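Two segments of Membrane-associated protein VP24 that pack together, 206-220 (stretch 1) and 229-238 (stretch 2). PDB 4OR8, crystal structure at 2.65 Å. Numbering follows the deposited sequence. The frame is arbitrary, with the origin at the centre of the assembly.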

ATOM      1  N   ARG B 206       8.112   7.942   0.075  1.00 15.30           N
ATOM      2  CA  ARG B 206       6.961   7.172   0.524  1.00 16.14           C
ATOM      3  C   ARG B 206       5.709   8.039   0.632  1.00 24.01           C
ATOM      4  O   ARG B 206       5.695   9.051   1.337  1.00 24.06           O
ATOM      5  CB  ARG B 206       7.238   6.483   1.859  1.00 15.12           C
ATOM      6  CG  ARG B 206       6.087   5.616   2.323  1.00 14.31           C
ATOM      7  CD  ARG B 206       6.432   4.837   3.577  1.00 16.26           C
ATOM      8  NE  ARG B 206       5.425   3.813   3.844  1.00 20.29           N
ATOM      9  CZ  ARG B 206       5.537   2.876   4.778  1.00 19.21           C
ATOM     10  NH1 ARG B 206       6.617   2.827   5.548  1.00 19.31           N
ATOM     11  NH2 ARG B 206       4.569   1.986   4.941  1.00 21.26           N
ATOM     12  N   VAL B 207       4.665   7.637  -0.082  1.00 14.75           N
ATOM     13  CA  VAL B 207       3.363   8.270   0.034  1.00 16.16           C
ATOM     14  C   VAL B 207       2.374   7.258   0.613  1.00 18.05           C
ATOM     15  O   VAL B 207       2.746   6.125   0.904  1.00 17.08           O
ATOM     16  CB  VAL B 207       2.864   8.794  -1.328  1.00 22.25           C
ATOM     17  CG1 VAL B 207       3.654  10.017  -1.738  1.00 13.07           C
ATOM     18  CG2 VAL B 207       2.959   7.706  -2.397  1.00 18.38           C
ATOM     19  N   ASN B 208       1.122   7.667   0.785  1.00 18.73           N
ATOM     20  CA  ASN B 208       0.105   6.772   1.321  1.00 23.41           C
ATOM     21  C   ASN B 208      -0.149   5.557   0.434  1.00 26.88           C
ATOM     22  O   ASN B 208      -0.491   4.478   0.925  1.00 26.04           O
ATOM     23  CB  ASN B 208      -1.207   7.524   1.554  1.00 31.71           C
ATOM     24  CG  ASN B 208      -1.123   8.499   2.708  1.00 30.58           C
ATOM     25  OD1 ASN B 208      -0.426   8.254   3.691  1.00 23.81           O
ATOM     26  ND2 ASN B 208      -1.838   9.615   2.593  1.00 30.43           N
ATOM     27  N   MET B 209       0.023   5.736  -0.870  1.00 24.22           N
ATOM     28  CA  MET B 209      -0.287   4.684  -1.835  1.00 28.40           C
ATOM     29  C   MET B 209       0.880   3.731  -2.050  1.00 23.52           C
ATOM     30  O   MET B 209       0.707   2.622  -2.553  1.00 31.86           O
ATOM     31  CB  MET B 209      -0.718   5.294  -3.169  1.00 20.23           C
ATOM     32  CG  MET B 209      -2.024   6.057  -3.088  1.00 27.89           C
ATOM     33  SD  MET B 209      -2.622   6.585  -4.700  1.00 46.06           S
ATOM     34  CE  MET B 209      -2.643   5.026  -5.581  1.00 50.52           C
ATOM     35  N   GLY B 210       2.069   4.168  -1.662  1.00 22.10           N
ATOM     36  CA  GLY B 210       3.260   3.367  -1.847  1.00 21.06           C
ATOM     37  C   GLY B 210       4.485   4.240  -1.995  1.00 15.37           C
ATOM     38  O   GLY B 210       4.655   5.210  -1.264  1.00 25.50           O
ATOM     39  N   PHE B 211       5.337   3.902  -2.951  1.00 15.80           N
ATOM     40  CA  PHE B 211       6.587   4.622  -3.125  1.00 14.10           C
ATOM     41  C   PHE B 211       6.646   5.330  -4.466  1.00 12.84           C
ATOM     42  O   PHE B 211       6.575   4.701  -5.518  1.00 19.05           O
ATOM     43  CB  PHE B 211       7.772   3.674  -2.960  1.00 14.41           C
ATOM     44  CG  PHE B 211       7.839   3.028  -1.608  1.00 11.97           C
ATOM     45  CD1 PHE B 211       8.451   3.675  -0.549  1.00 12.71           C
ATOM     46  CD2 PHE B 211       7.277   1.782  -1.393  1.00 10.79           C
ATOM     47  CE1 PHE B 211       8.511   3.088   0.700  1.00 14.58           C
ATOM     48  CE2 PHE B 211       7.333   1.187  -0.147  1.00 16.81           C
ATOM     49  CZ  PHE B 211       7.952   1.842   0.902  1.00 19.24           C
ATOM     50  N   LEU B 212       6.765   6.649  -4.418  1.00 14.64           N
ATOM     51  CA  LEU B 212       6.897   7.448  -5.624  1.00 18.88           C
ATOM     52  C   LEU B 212       8.352   7.422  -6.067  1.00 14.12           C
ATOM     53  O   LEU B 212       9.231   7.898  -5.354  1.00 15.84           O
ATOM     54  CB  LEU B 212       6.447   8.884  -5.357  1.00 19.16           C
ATOM     55  CG  LEU B 212       5.947   9.708  -6.545  1.00 25.16           C
ATOM     56  CD1 LEU B 212       4.777   9.020  -7.234  1.00 14.71           C
ATOM     57  CD2 LEU B 212       5.550  11.101  -6.084  1.00 20.85           C
ATOM     58  N   VAL B 213       8.605   6.846  -7.238  1.00 17.28           N
ATOM     59  CA  VAL B 213       9.961   6.750  -7.762  1.00 16.68           C
ATOM     60  C   VAL B 213      10.187   7.801  -8.841  1.00 24.39           C
ATOM     61  O   VAL B 213       9.550   7.773  -9.892  1.00 25.74           O
ATOM     62  CB  VAL B 213      10.251   5.355  -8.335  1.00 14.81           C
ATOM     63  CG1 VAL B 213      11.631   5.320  -8.968  1.00 14.49           C
ATOM     64  CG2 VAL B 213      10.130   4.299  -7.244  1.00 15.13           C
ATOM     65  N   GLU B 214      11.105   8.721  -8.571  1.00 18.34           N
ATOM     66  CA  GLU B 214      11.343   9.863  -9.446  1.00 27.54           C
ATOM     67  C   GLU B 214      12.782   9.894  -9.958  1.00 25.29           C
ATOM     68  O   GLU B 214      13.726   9.735  -9.186  1.00 28.80           O
ATOM     69  CB  GLU B 214      11.030  11.151  -8.686  1.00 27.18           C
ATOM     70  CG  GLU B 214      11.653  12.395  -9.276  1.00 38.70           C
ATOM     71  CD  GLU B 214      11.496  13.601  -8.370  1.00 46.62           C
ATOM     72  OE1 GLU B 214      10.925  13.449  -7.268  1.00 37.43           O
ATOM     73  OE2 GLU B 214      11.944  14.700  -8.762  1.00 47.10           O
ATOM     74  N   VAL B 215      12.946  10.102 -11.260  1.00 14.31           N
ATOM     75  CA  VAL B 215      14.278  10.176 -11.855  1.00 21.71           C
ATOM     76  C   VAL B 215      14.495  11.453 -12.666  1.00 18.85           C
ATOM     77  O   VAL B 215      13.731  11.754 -13.585  1.00 20.47           O
ATOM     78  CB  VAL B 215      14.558   8.966 -12.771  1.00 21.19           C
ATOM     79  CG1 VAL B 215      15.945   9.078 -13.390  1.00 21.43           C
ATOM     80  CG2 VAL B 215      14.419   7.671 -11.998  1.00 18.57           C
ATOM     81  N   ARG B 216      15.539  12.201 -12.324  1.00 14.95           N
ATOM     82  CA  ARG B 216      15.920  13.376 -13.100  1.00 16.25           C
ATOM     83  C   ARG B 216      17.190  13.077 -13.885  1.00 22.51           C
ATOM     84  O   ARG B 216      18.268  12.937 -13.311  1.00 24.91           O
ATOM     85  CB  ARG B 216      16.127  14.585 -12.190  1.00 19.49           C
ATOM     86  CG  ARG B 216      14.894  14.971 -11.385  1.00 30.66           C
ATOM     87  CD  ARG B 216      15.204  16.092 -10.409  1.00 30.19           C
ATOM     88  NE  ARG B 216      14.038  16.479  -9.620  1.00 30.49           N
ATOM     89  CZ  ARG B 216      14.047  17.435  -8.696  1.00 46.48           C
ATOM     90  NH1 ARG B 216      15.164  18.105  -8.439  1.00 42.80           N
ATOM     91  NH2 ARG B 216      12.941  17.722  -8.024  1.00 49.12           N
ATOM     92  N   ARG B 217      17.052  12.968 -15.202  1.00 29.36           N
ATOM     93  CA  ARG B 217      18.167  12.574 -16.052  1.00 31.54           C
ATOM     94  C   ARG B 217      18.431  13.590 -17.160  1.00 40.62           C
ATOM     95  O   ARG B 217      17.788  14.638 -17.230  1.00 41.11           O
ATOM     96  CB  ARG B 217      17.891  11.204 -16.672  1.00 30.83           C
ATOM     97  CG  ARG B 217      16.679  11.178 -17.587  1.00 32.96           C
ATOM     98  CD  ARG B 217      16.660   9.922 -18.439  1.00 42.91           C
ATOM     99  NE  ARG B 217      16.400   8.717 -17.656  1.00 43.33           N
ATOM    100  CZ  ARG B 217      15.271   8.019 -17.713  1.00 41.34           C
ATOM    101  NH1 ARG B 217      14.293   8.404 -18.524  1.00 31.68           N
ATOM    102  NH2 ARG B 217      15.120   6.933 -16.965  1.00 38.37           N
ATOM    103  N   ILE B 218      19.389  13.270 -18.021  1.00 41.36           N
ATOM    104  CA  ILE B 218      19.660  14.079 -19.201  1.00 30.86           C
ATOM    105  C   ILE B 218      19.416  13.251 -20.449  1.00 30.82           C
ATOM    106  O   ILE B 218      20.069  12.233 -20.668  1.00 34.37           O
ATOM    107  CB  ILE B 218      21.101  14.608 -19.218  1.00 31.67           C
ATOM    108  CG1 ILE B 218      21.311  15.605 -18.079  1.00 36.75           C
ATOM    109  CG2 ILE B 218      21.408  15.265 -20.552  1.00 31.30           C
ATOM    110  CD1 ILE B 218      22.692  16.209 -18.046  1.00 41.54           C
ATOM    111  N   ASP B 219      18.462  13.688 -21.261  1.00 40.60           N
ATOM    112  CA  ASP B 219      18.119  12.978 -22.484  1.00 39.72           C
ATOM    113  C   ASP B 219      18.977  13.429 -23.659  1.00 32.46           C
ATOM    114  O   ASP B 219      19.243  14.618 -23.830  1.00 26.21           O
ATOM    115  CB  ASP B 219      16.636  13.156 -22.811  1.00 50.90           C
ATOM    116  CG  ASP B 219      15.767  12.098 -22.162  1.00 62.46           C
ATOM    117  OD1 ASP B 219      16.281  11.350 -21.302  1.00 53.69           O
ATOM    118  OD2 ASP B 219      14.570  12.014 -22.511  1.00 71.78           O
ATOM    119  N   ILE B 220      19.404  12.463 -24.463  1.00 36.76           N
ATOM    120  CA  ILE B 220      20.213  12.740 -25.640  1.00 35.09           C
ATOM    121  C   ILE B 220      19.416  12.465 -26.909  1.00 45.65           C
ATOM    122  O   ILE B 220      19.232  11.311 -27.298  1.00 44.93           O
ATOM    123  CB  ILE B 220      21.486  11.881 -25.648  1.00 32.10           C
ATOM    124  CG1 ILE B 220      22.262  12.079 -24.343  1.00 35.65           C
ATOM    125  CG2 ILE B 220      22.347  12.215 -26.859  1.00 31.27           C
ATOM    126  CD1 ILE B 220      23.545  11.283 -24.257  1.00 31.94           C
ATOM    127  N   LEU B 229      21.217  17.945 -25.834  1.00 31.95           N
ATOM    128  CA  LEU B 229      21.055  17.444 -24.473  1.00 31.30           C
ATOM    129  C   LEU B 229      20.084  18.309 -23.681  1.00 30.70           C
ATOM    130  O   LEU B 229      20.186  19.535 -23.689  1.00 33.50           O
ATOM    131  CB  LEU B 229      22.400  17.391 -23.746  1.00 27.85           C
ATOM    132  CG  LEU B 229      23.579  16.692 -24.427  1.00 31.94           C
ATOM    133  CD1 LEU B 229      24.641  16.357 -23.397  1.00 29.36           C
ATOM    134  CD2 LEU B 229      23.147  15.445 -25.173  1.00 27.91           C
ATOM    135  N   SER B 230      19.152  17.665 -22.989  1.00 29.02           N
ATOM    136  CA  SER B 230      18.133  18.389 -22.238  1.00 37.71           C
ATOM    137  C   SER B 230      17.799  17.699 -20.921  1.00 28.35           C
ATOM    138  O   SER B 230      17.965  16.490 -20.782  1.00 31.14           O
ATOM    139  CB  SER B 230      16.866  18.547 -23.080  1.00 33.31           C
ATOM    140  OG  SER B 230      15.896  19.321 -22.395  1.00 43.67           O
ATOM    141  N   GLU B 231      17.329  18.482 -19.956  1.00 26.48           N
ATOM    142  CA  GLU B 231      16.909  17.944 -18.671  1.00 34.59           C
ATOM    143  C   GLU B 231      15.590  17.198 -18.824  1.00 30.73           C
ATOM    144  O   GLU B 231      14.629  17.725 -19.383  1.00 34.17           O
ATOM    145  CB  GLU B 231      16.757  19.069 -17.648  1.00 43.49           C
ATOM    146  CG  GLU B 231      16.353  18.599 -16.262  1.00 60.33           C
ATOM    147  CD  GLU B 231      17.466  17.854 -15.545  1.00 80.14           C
ATOM    148  OE1 GLU B 231      18.650  18.092 -15.866  1.00 75.67           O
ATOM    149  OE2 GLU B 231      17.158  17.028 -14.657  1.00 76.56           O
ATOM    150  N   SER B 232      15.548  15.968 -18.326  1.00 38.23           N
ATOM    151  CA  SER B 232      14.355  15.139 -18.435  1.00 32.47           C
ATOM    152  C   SER B 232      13.911  14.622 -17.067  1.00 30.91           C
ATOM    153  O   SER B 232      14.739  14.316 -16.210  1.00 28.53           O
ATOM    154  CB  SER B 232      14.612  13.970 -19.386  1.00 27.47           C
ATOM    155  OG  SER B 232      13.538  13.050 -19.360  1.00 45.92           O
ATOM    156  N   VAL B 233      12.602  14.534 -16.866  1.00 27.39           N
ATOM    157  CA  VAL B 233      12.053  14.060 -15.601  1.00 25.14           C
ATOM    158  C   VAL B 233      10.980  12.999 -15.819  1.00 26.91           C
ATOM    159  O   VAL B 233       9.978  13.244 -16.489  1.00 32.81           O
ATOM    160  CB  VAL B 233      11.456  15.214 -14.772  1.00 25.71           C
ATOM    161  CG1 VAL B 233      10.712  14.670 -13.567  1.00 21.21           C
ATOM    162  CG2 VAL B 233      12.551  16.179 -14.336  1.00 38.13           C
ATOM    163  N   VAL B 234      11.199  11.816 -15.257  1.00 26.18           N
ATOM    164  CA  VAL B 234      10.199  10.761 -15.293  1.00 21.81           C
ATOM    165  C   VAL B 234       9.868  10.344 -13.873  1.00 22.15           C
ATOM    166  O   VAL B 234      10.668  10.544 -12.960  1.00 32.36           O
ATOM    167  CB  VAL B 234      10.680   9.524 -16.082  1.00 22.13           C
ATOM    168  CG1 VAL B 234      10.957   9.892 -17.529  1.00 31.71           C
ATOM    169  CG2 VAL B 234      11.915   8.921 -15.434  1.00 18.82           C
ATOM    170  N   PHE B 235       8.684   9.774 -13.684  1.00 19.73           N
ATOM    171  CA  PHE B 235       8.292   9.280 -12.373  1.00 17.43           C
ATOM    172  C   PHE B 235       7.181   8.247 -12.466  1.00 23.87           C
ATOM    173  O   PHE B 235       6.365   8.275 -13.386  1.00 23.19           O
ATOM    174  CB  PHE B 235       7.882  10.429 -11.447  1.00 23.46           C
ATOM    175  CG  PHE B 235       6.586  11.087 -11.825  1.00 27.81           C
ATOM    176  CD1 PHE B 235       6.549  12.064 -12.806  1.00 20.11           C
ATOM    177  CD2 PHE B 235       5.405  10.742 -11.186  1.00 25.74           C
ATOM    178  CE1 PHE B 235       5.359  12.674 -13.152  1.00 25.33           C
ATOM    179  CE2 PHE B 235       4.208  11.350 -11.528  1.00 19.71           C
ATOM    180  CZ  PHE B 235       4.187  12.318 -12.511  1.00 20.29           C
ATOM    181  N   GLY B 236       7.165   7.331 -11.504  1.00 22.74           N
ATOM    182  CA  GLY B 236       6.138   6.314 -11.430  1.00 16.05           C
ATOM    183  C   GLY B 236       5.812   6.005  -9.985  1.00 21.11           C
ATOM    184  O   GLY B 236       6.443   6.536  -9.074  1.00 20.65           O
ATOM    185  N   LEU B 237       4.828   5.140  -9.773  1.00 26.41           N
ATOM    186  CA  LEU B 237       4.395   4.804  -8.427  1.00 20.81           C
ATOM    187  C   LEU B 237       4.402   3.298  -8.214  1.00 22.16           C
ATOM    188  O   LEU B 237       3.676   2.566  -8.886  1.00 28.65           O
ATOM    189  CB  LEU B 237       2.993   5.360  -8.173  1.00 27.82           C
ATOM    190  CG  LEU B 237       2.371   5.083  -6.805  1.00 30.25           C
ATOM    191  CD1 LEU B 237       3.208   5.712  -5.706  1.00 30.01           C
ATOM    192  CD2 LEU B 237       0.942   5.599  -6.752  1.00 35.67           C
ATOM    193  N   VAL B 238       5.233   2.837  -7.285  1.00 16.11           N
ATOM    194  CA  VAL B 238       5.244   1.427  -6.922  1.00 18.70           C
ATOM    195  C   VAL B 238       4.376   1.202  -5.690  1.00 19.29           C
ATOM    196  O   VAL B 238       4.632   1.769  -4.629  1.00 18.62           O
ATOM    197  CB  VAL B 238       6.667   0.900  -6.665  1.00 17.32           C
ATOM    198  CG1 VAL B 238       6.614  -0.549  -6.218  1.00  9.01           C
ATOM    199  CG2 VAL B 238       7.522   1.033  -7.917  1.00 12.26           C
TER

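Two antiparallel strands, 210-220 and 229-238, lie side by side in one sheet; between the two stretches as a whole, 1049 Å² is buried, both sides summed. The backbone supplies the regular part of the bond, and the side chains sort themselves onto two faces.

Before the strand begins, Val-207 and Met-209 both point toward stretch 2 and meet the two methyls of Leu-237: Val-207 CG2 lies 3.9 Å from Leu-237 CD1, and Met-209 CE lies 3.8 Å from Leu-237 CD2. One branched leucine thus serves two neighbours from a tight turn, closed by Val-207 N donating to Gly-210 O at 2.7 Å. Gly-210 is glycine of necessity: at phi 152° and psi -136° a CB would jam against the preceding carbonyl and sit 2.3 Å from Val-238 O.

From Phe-211 onward, every second residue forms a paired set of hydrogen bonds. Phe-211 N gives to Val-238 O at 2.8 Å, almost straight at 177°, and Val-238 N returns the bond to Phe-211 O at 2.9 Å. The same exchange joins Val-213 to Gly-236, Val-215 to Val-234, Arg-217 to Ser-232 and Asp-219 to Ser-230; it is longest at the last, where Ser-230 N is 3.2 Å from Asp-219 O.

Leu-212 opens the other face, its CD1 4.0 Å from Leu-237 CD1, so the buried leucines pack across a non-hydrogen-bonded pair. Val-213 returns to the Phe-211 face; Gly-236 opposite it offers no side chain, and Val-213 CG2 instead reaches Val-238 CG2 at 4.2 Å. Glu-214 faces Phe-235 at a narrow CA-CA separation of 4.3 Å. Its buried carboxylate is not left unpaired: Glu-214 OE2 accepts from Arg-216 NE at 2.9 Å in a salt bridge along the same strand, while OE1 is bonded elsewhere in the structure.

Val-215 and Val-234 are beta-branched partners: Val-215 CB lies 3.8 Å from Val-234 CG2. Arg-216 uses its aliphatic part across the strands, with CG 4.0 Å from Val-233 CG2. Arg-217 turns its end nearer to stretch 2 and lays one guanidinium face over Val-234 CG2, covering a valine with a flat, charged group that tolerates partial exposure.

The far end is mixed, with Asp-219, Ser-230 and Ser-232 on one face and Ile-218, Ile-220 and Leu-229, joined by Glu-231, on the other. Ile-218 CG2 is 4.0 Å from Leu-229 CB. Asp-219 OD2 accepts a weak hydrogen bond from Ser-232 OG at 3.5 Å, a diagonal link on the Arg-217 face. Ile-220 shares Leu-229 with Ile-218, its CG1 3.6 Å from Leu-229 CD2.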